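Local structure of unknown protein (Galdieria sulphuraria, 2NYI) at residues E2-V7 with T76-S81; Y94-E99 with F139-R144; H20-A25 with S63-A68. The protein is of unknown function but carries tandem ACT domains, modules that in related proteins often bind small ligands such as amino acids and regulate enzymes. All coordinates share one frame; numbering follows the deposited sequence.

Contact 1. Residues E2-V7 with T76-S81; sequences ETQSFV and TRRASS
The side chain of R78 reaches across to the neighbouring strand 4-13 and takes hold of the Q4 amide. Its NH2 gives a hydrogen bond to Q4 OE1 at 2.6 Å, lying in the carbonyl plane of the acceptor and close to the guanidinium plane of the donor, although amide and guanidinium are turned 47° apart. Bends at chi2 and chi3 let the arginine reach this far: its CB points away from residues 2-7, yet CD comes to lie over one face of the F6 ring, 3.4 Å from CE1. Farther along, the guanidinium lies across the S5 carbonyl, with O beneath its face rather than in line with an N-H. That oxygen is instead taken by the backbone N of A79 at 2.8 Å. The other atom of the Q4 amide, NE2, donates to E2 OE2, so both polar atoms are engaged and its rotation is fixed.

Behind these side chains stands the antiparallel ladder. V7 and R77 form a hydrogen-bonded pair, V7 N to R77 O at 2.8 Å and R77 N to V7 O at 3.0 Å, while F6 and R78 are a non-hydrogen-bonded pair. V7 CG2 lies over one face of the R77 guanidinium, toward its rim; this group also forms a salt bridge with D44 and a hydrogen bond with G42 O, both of the second subunit. F6 packs on I61 of helix 59-68 and L53 of strand 44-53, so strand 4-13 runs between strands 44-53 and 73-78, with the helix covering the F6 side.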
# COMPACT_ATOMS: atom_id res chain seq x y z
N GLU A 2 17.82 4.68 24.93
CA GLU A 2 17.58 5.51 23.71
C GLU A 2 16.71 4.76 22.70
O GLU A 2 17.05 3.64 22.29
CB GLU A 2 18.91 5.91 23.07
CG GLU A 2 18.77 6.81 21.84
CD GLU A 2 20.11 7.36 21.36
OE1 GLU A 2 20.82 8.01 22.16
OE2 GLU A 2 20.43 7.16 20.16
N THR A 3 15.60 5.38 22.31
CA THR A 3 14.70 4.78 21.33
C THR A 3 15.29 4.87 19.93
O THR A 3 15.90 5.87 19.56
CB THR A 3 13.27 5.40 21.40
OG1 THR A 3 12.42 4.75 20.44
CG2 THR A 3 13.29 6.91 21.13
N GLN A 4 15.12 3.81 19.15
CA GLN A 4 15.64 3.78 17.79
C GLN A 4 14.49 3.43 16.85
O GLN A 4 13.57 2.74 17.26
CB GLN A 4 16.73 2.73 17.64
CG GLN A 4 17.87 2.85 18.66
CD GLN A 4 18.75 4.07 18.44
OE1 GLN A 4 18.76 4.67 17.37
NE2 GLN A 4 19.52 4.42 19.47
N SER A 5 14.58 3.90 15.61
CA SER A 5 13.55 3.61 14.59
C SER A 5 14.02 2.57 13.57
O SER A 5 15.16 2.60 13.11
CB SER A 5 13.13 4.90 13.88
OG SER A 5 12.20 4.60 12.84
N PHE A 6 13.12 1.65 13.21
CA PHE A 6 13.43 0.58 12.27
C PHE A 6 12.35 0.56 11.19
O PHE A 6 11.20 0.93 11.45
CB PHE A 6 13.47 -0.78 12.99
CG PHE A 6 14.52 -0.85 14.07
CD1 PHE A 6 15.80 -1.26 13.77
CD2 PHE A 6 14.22 -0.44 15.37
CE1 PHE A 6 16.80 -1.30 14.78
CE2 PHE A 6 15.20 -0.48 16.38
CZ PHE A 6 16.48 -0.92 16.08
N VAL A 7 12.73 0.15 9.98
CA VAL A 7 11.79 -0.01 8.87
C VAL A 7 11.64 -1.50 8.63
O VAL A 7 12.63 -2.22 8.45
CB VAL A 7 12.26 0.68 7.57
CG1 VAL A 7 11.10 0.76 6.58
CG2 VAL A 7 12.79 2.09 7.89
N THR A 76 13.95 -6.29 8.34
CA THR A 76 14.02 -5.24 9.34
C THR A 76 15.39 -4.57 9.14
O THR A 76 16.40 -5.26 9.07
CB THR A 76 13.96 -5.83 10.80
OG1 THR A 76 12.75 -6.58 10.97
CG2 THR A 76 13.99 -4.72 11.86
N ARG A 77 15.41 -3.24 9.07
CA ARG A 77 16.66 -2.49 9.00
C ARG A 77 16.52 -1.22 9.80
O ARG A 77 15.39 -0.77 10.06
CB ARG A 77 17.04 -2.15 7.56
CG ARG A 77 16.05 -1.23 6.86
CD ARG A 77 16.53 -0.78 5.50
NE ARG A 77 15.52 0.04 4.83
CZ ARG A 77 15.41 1.36 4.96
NH1 ARG A 77 16.24 2.07 5.73
NH2 ARG A 77 14.45 2.00 4.31
N ARG A 78 17.65 -0.65 10.23
CA ARG A 78 17.64 0.64 10.90
C ARG A 78 17.01 1.66 9.95
O ARG A 78 17.16 1.56 8.72
CB ARG A 78 19.06 1.08 11.28
CG ARG A 78 19.31 1.41 12.77
CD ARG A 78 18.02 1.59 13.57
NE ARG A 78 18.01 2.74 14.47
CZ ARG A 78 17.79 4.00 14.10
NH1 ARG A 78 17.60 4.30 12.82
NH2 ARG A 78 17.78 4.97 15.00
N ALA A 79 16.28 2.62 10.52
CA ALA A 79 15.72 3.72 9.75
C ALA A 79 16.83 4.57 9.15
O ALA A 79 17.91 4.71 9.75
CB ALA A 79 14.82 4.59 10.62
N SER A 80 16.57 5.12 7.98
CA SER A 80 17.55 5.88 7.21
C SER A 80 17.94 7.18 7.91
O SER A 80 17.12 7.81 8.58
CB SER A 80 17.00 6.19 5.81
OG SER A 80 16.64 4.99 5.13
N SER A 81 19.21 7.57 7.75
CA SER A 81 19.68 8.83 8.28
C SER A 81 19.31 9.96 7.31
O SER A 81 18.49 10.82 7.65
CB SER A 81 21.19 8.79 8.55
OG SER A 81 21.93 8.53 7.37

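Contact 2. Residues Y94-E99 with F139-R144; sequences YELYVE and FRMGSR
E95 leaves its strand with CG anti to the carbonyl carbon, and a bend at chi2 (-71°) swings the carboxylate across to the neighbouring strand. Past CB and CG, CD hangs 4.0 Å from S143 O. Of the two tips, OE1 stands 3.2 Å from that oxygen, two acceptors facing each other, while OE2 meets R144 NH1 at 3.0 Å in a salt bridge whose hydrogen bond is weak because the N-H points well off the oxygen (121°); the two planes stand steeply apart. R144 is extended and also pairs through NE with E93. An alanine in place of E95 would remove the carboxylate and with it the salt bridge, and would probably leave the R144 guanidinium less firmly held.

The backbone beneath is regular: L96 pairs with S143 and V98 with M141 as hydrogen-bonded pairs, the straightest bond being L96 N to S143 O at 177°. On the face of L96, V98 and selenomethionine M141, the methyl CE of M141 touches L96 CD2 at 3.6 Å, and V98 CG1 meets the edge of the F139 ring. This face packs on helix 106-116, whereas E95, Y97 and R140 line the other: the two-layer alpha/beta sandwich of an ACT-like, ferredoxin-type fold.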
# COMPACT_ATOMS: atom_id res chain seq x y z
N TYR A 94 2.03 16.36 -5.04
CA TYR A 94 0.99 16.62 -6.01
C TYR A 94 0.14 15.38 -6.10
O TYR A 94 0.65 14.25 -6.05
CB TYR A 94 1.59 16.88 -7.39
CG TYR A 94 2.47 18.11 -7.45
CD1 TYR A 94 1.96 19.33 -7.86
CD2 TYR A 94 3.81 18.05 -7.09
CE1 TYR A 94 2.76 20.48 -7.91
CE2 TYR A 94 4.62 19.21 -7.09
CZ TYR A 94 4.09 20.40 -7.52
OH TYR A 94 4.89 21.54 -7.56
N GLU A 95 -1.15 15.59 -6.25
CA GLU A 95 -2.08 14.49 -6.47
C GLU A 95 -2.25 14.36 -7.98
O GLU A 95 -2.48 15.36 -8.68
CB GLU A 95 -3.42 14.76 -5.78
CG GLU A 95 -3.36 14.67 -4.25
CD GLU A 95 -3.18 13.22 -3.74
OE1 GLU A 95 -3.46 12.26 -4.49
OE2 GLU A 95 -2.77 13.06 -2.57
N LEU A 96 -2.07 13.14 -8.47
CA LEU A 96 -2.15 12.86 -9.89
C LEU A 96 -3.31 11.91 -10.13
O LEU A 96 -3.47 10.90 -9.42
CB LEU A 96 -0.81 12.25 -10.36
CG LEU A 96 -0.72 11.62 -11.76
CD1 LEU A 96 -0.76 12.69 -12.84
CD2 LEU A 96 0.58 10.86 -11.87
N TYR A 97 -4.14 12.23 -11.12
CA TYR A 97 -5.29 11.38 -11.44
C TYR A 97 -5.32 11.17 -12.95
O TYR A 97 -5.09 12.12 -13.71
CB TYR A 97 -6.61 12.02 -11.00
CG TYR A 97 -6.64 12.48 -9.56
CD1 TYR A 97 -6.91 11.58 -8.52
CD2 TYR A 97 -6.39 13.82 -9.23
CE1 TYR A 97 -6.94 12.01 -7.19
CE2 TYR A 97 -6.42 14.25 -7.91
CZ TYR A 97 -6.69 13.35 -6.90
OH TYR A 97 -6.71 13.79 -5.59
N VAL A 98 -5.55 9.93 -13.36
CA VAL A 98 -5.61 9.58 -14.78
C VAL A 98 -6.88 8.76 -14.99
O VAL A 98 -7.15 7.83 -14.22
CB VAL A 98 -4.38 8.73 -15.23
CG1 VAL A 98 -4.43 8.40 -16.72
CG2 VAL A 98 -3.05 9.42 -14.84
N GLU A 99 -7.65 9.08 -16.03
CA GLU A 99 -8.82 8.26 -16.35
C GLU A 99 -9.05 8.25 -17.86
O GLU A 99 -8.98 9.31 -18.50
CB GLU A 99 -10.05 8.78 -15.61
CG GLU A 99 -11.32 7.96 -15.85
CD GLU A 99 -12.48 8.41 -14.99
OE1 GLU A 99 -13.58 8.59 -15.54
OE2 GLU A 99 -12.30 8.59 -13.76
N PHE A 139 -9.86 2.65 -17.32
CA PHE A 139 -8.65 2.65 -16.52
C PHE A 139 -8.71 3.87 -15.62
O PHE A 139 -9.03 4.96 -16.08
CB PHE A 139 -7.42 2.71 -17.44
CG PHE A 139 -6.13 3.03 -16.70
CD1 PHE A 139 -5.41 2.02 -16.07
CD2 PHE A 139 -5.65 4.35 -16.66
CE1 PHE A 139 -4.20 2.31 -15.37
CE2 PHE A 139 -4.46 4.65 -16.00
CZ PHE A 139 -3.73 3.63 -15.35
N ARG A 140 -8.41 3.68 -14.33
CA ARG A 140 -8.29 4.81 -13.41
C ARG A 140 -6.99 4.69 -12.64
O ARG A 140 -6.62 3.59 -12.22
CB ARG A 140 -9.44 4.81 -12.41
CG ARG A 140 -10.79 5.26 -13.00
CD ARG A 140 -11.64 5.87 -11.90
NE ARG A 140 -13.07 5.74 -12.16
CZ ARG A 140 -13.92 5.02 -11.43
NH1 ARG A 140 -13.49 4.34 -10.37
NH2 ARG A 140 -15.20 4.97 -11.77
N MSE A 141 -6.30 5.82 -12.47
CA MSE A 141 -5.08 5.84 -11.67
C MSE A 141 -5.14 7.01 -10.70
O MSE A 141 -5.50 8.11 -11.07
CB MSE A 141 -3.85 5.95 -12.56
CG MSE A 141 -2.59 6.21 -11.78
SE MSE A 141 -1.07 6.23 -12.97
CE MSE A 141 -0.18 7.35 -12.11
N GLY A 142 -4.79 6.76 -9.45
CA GLY A 142 -4.69 7.84 -8.48
C GLY A 142 -3.34 7.72 -7.80
O GLY A 142 -2.94 6.63 -7.38
N SER A 143 -2.64 8.83 -7.67
CA SER A 143 -1.27 8.76 -7.21
C SER A 143 -0.91 10.04 -6.44
O SER A 143 -1.49 11.11 -6.68
CB SER A 143 -0.36 8.60 -8.43
OG SER A 143 0.95 8.18 -8.07
N ARG A 144 0.03 9.91 -5.50
CA ARG A 144 0.69 11.07 -4.93
C ARG A 144 2.15 11.02 -5.35
O ARG A 144 2.84 10.00 -5.16
CB ARG A 144 0.56 11.06 -3.41
CG ARG A 144 0.94 12.37 -2.72
CD ARG A 144 0.69 12.16 -1.23
NE ARG A 144 0.87 13.35 -0.41
CZ ARG A 144 -0.12 14.02 0.16
NH1 ARG A 144 -1.38 13.65 -0.01
NH2 ARG A 144 0.16 15.08 0.91

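Contact 3. Residues H20-A25 with S63-A68; sequences HDFSWA and SALESA
With CG anti to the backbone N (chi1 -180°), F22 directs its ring toward the sheet, onto strands 4-13 and 44-53, and L65, its CG anti to the carbonyl carbon (chi1 -68°) and its chain then extended, sends both methyls to meet it. These residues join the two helices of the first ACT-like unit, a beta-alpha-beta-beta-alpha-beta arrangement in which helices 18-28 and 59-68 lie side by side on one face of a four-stranded sheet. The segments run at 142° to each other, their axes approaching to 9.0 Å, a close spacing that small side chains permit. A25 and A68 supply them, each directing its CB at the opposite helix.

On the sheet side of the two alanines, L65 CD1 lies 3.6 Å from F22 CE1, while CD2 makes an off-centre CH-pi contact with the same ring and also touches A25 CB at 3.9 Å. F22 and L65 both reach V8 on strand 4-13. D21 forms a salt bridge through OD2 with R15, and its backbone carbonyl receives the N-H of A25 within the helix. The methyl of A68 rests against helix 18-28, its CB 3.6 Å from A25 CB and 3.7 Å from D21 O.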
# COMPACT_ATOMS: atom_id res chain seq x y z
N HIS A 20 -3.12 -8.27 12.79
CA HIS A 20 -3.21 -8.58 14.22
C HIS A 20 -1.99 -9.34 14.76
O HIS A 20 -1.46 -8.98 15.82
CB HIS A 20 -4.50 -9.30 14.58
CG HIS A 20 -4.57 -9.63 16.04
ND1 HIS A 20 -4.50 -10.92 16.51
CD2 HIS A 20 -4.58 -8.83 17.14
CE1 HIS A 20 -4.52 -10.90 17.84
NE2 HIS A 20 -4.57 -9.65 18.24
N ASP A 21 -1.58 -10.37 14.04
CA ASP A 21 -0.44 -11.20 14.47
C ASP A 21 0.82 -10.37 14.57
O ASP A 21 1.59 -10.48 15.53
CB ASP A 21 -0.23 -12.39 13.53
CG ASP A 21 -1.33 -13.44 13.66
OD1 ASP A 21 -2.11 -13.41 14.63
OD2 ASP A 21 -1.41 -14.31 12.77
N PHE A 22 1.01 -9.51 13.57
CA PHE A 22 2.13 -8.54 13.51
C PHE A 22 2.13 -7.62 14.75
O PHE A 22 3.15 -7.47 15.45
CB PHE A 22 1.99 -7.71 12.22
CG PHE A 22 3.07 -6.69 12.03
CD1 PHE A 22 4.18 -6.97 11.25
CD2 PHE A 22 2.97 -5.43 12.63
CE1 PHE A 22 5.18 -5.99 11.06
CE2 PHE A 22 3.96 -4.46 12.45
CZ PHE A 22 5.07 -4.76 11.67
N SER A 23 0.96 -7.04 15.02
CA SER A 23 0.78 -6.06 16.10
C SER A 23 0.94 -6.71 17.46
O SER A 23 1.54 -6.14 18.38
CB SER A 23 -0.61 -5.44 15.98
OG SER A 23 -0.71 -4.74 14.75
N TRP A 24 0.38 -7.91 17.60
CA TRP A 24 0.54 -8.68 18.83
C TRP A 24 2.03 -8.92 19.11
O TRP A 24 2.50 -8.74 20.25
CB TRP A 24 -0.23 -10.00 18.75
CG TRP A 24 -0.17 -10.72 20.04
CD1 TRP A 24 -1.05 -10.63 21.08
CD2 TRP A 24 0.88 -11.60 20.48
NE1 TRP A 24 -0.63 -11.43 22.13
CE2 TRP A 24 0.55 -12.04 21.78
CE3 TRP A 24 2.06 -12.08 19.89
CZ2 TRP A 24 1.36 -12.92 22.51
CZ3 TRP A 24 2.87 -12.96 20.62
CH2 TRP A 24 2.51 -13.37 21.91
N ALA A 25 2.78 -9.31 18.08
CA ALA A 25 4.20 -9.64 18.23
C ALA A 25 5.01 -8.45 18.71
O ALA A 25 5.86 -8.59 19.60
CB ALA A 25 4.77 -10.19 16.92
N SER A 63 13.09 -11.48 14.71
CA SER A 63 12.79 -12.76 15.31
C SER A 63 11.35 -12.88 15.75
O SER A 63 10.72 -13.91 15.49
CB SER A 63 13.75 -13.04 16.47
OG SER A 63 15.01 -13.36 15.91
N ALA A 64 10.83 -11.85 16.44
CA ALA A 64 9.46 -11.85 16.96
C ALA A 64 8.46 -12.01 15.82
O ALA A 64 7.47 -12.76 15.93
CB ALA A 64 9.18 -10.57 17.74
N LEU A 65 8.73 -11.30 14.72
CA LEU A 65 7.84 -11.30 13.55
C LEU A 65 7.92 -12.62 12.79
O LEU A 65 6.89 -13.13 12.33
CB LEU A 65 8.16 -10.11 12.65
CG LEU A 65 7.80 -8.73 13.23
CD1 LEU A 65 8.11 -7.66 12.17
CD2 LEU A 65 6.33 -8.62 13.72
N GLU A 66 9.12 -13.18 12.63
CA GLU A 66 9.25 -14.49 12.00
C GLU A 66 8.47 -15.57 12.77
O GLU A 66 7.88 -16.46 12.14
CB GLU A 66 10.71 -14.88 11.84
CG GLU A 66 11.47 -14.07 10.78
CD GLU A 66 12.88 -14.61 10.55
OE1 GLU A 66 13.15 -15.77 10.93
OE2 GLU A 66 13.72 -13.89 9.99
N SER A 67 8.44 -15.48 14.10
CA SER A 67 7.68 -16.43 14.94
C SER A 67 6.17 -16.25 14.76
O SER A 67 5.45 -17.25 14.65
CB SER A 67 8.06 -16.29 16.43
OG SER A 67 7.23 -17.12 17.26
N ALA A 68 5.72 -15.00 14.72
CA ALA A 68 4.29 -14.65 14.62
C ALA A 68 3.72 -14.88 13.21
O ALA A 68 2.53 -15.15 13.07
CB ALA A 68 4.07 -13.19 15.03

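Overall arrangement
The three contacts illustrate how one fold is used twice in a chain. Contacts 1 and 3 belong to the first unit, their centres 18 Å apart and nearest atoms about 5 Å apart: the former joins the first and last strands of a sheet, the latter the two helices laid on it, so that residues 20-25 and 63-68 fall within the chain closed by contact 1. Contact 2 lies in the second sheet, whose strand order 2-3-1-4 repeats that of the first, but it pairs the first strand with the third. Its centre is 31 Å from that of contact 1 and 34 Å from that of contact 3, across the chain's centre. Both first-unit contacts also touch the second subunit.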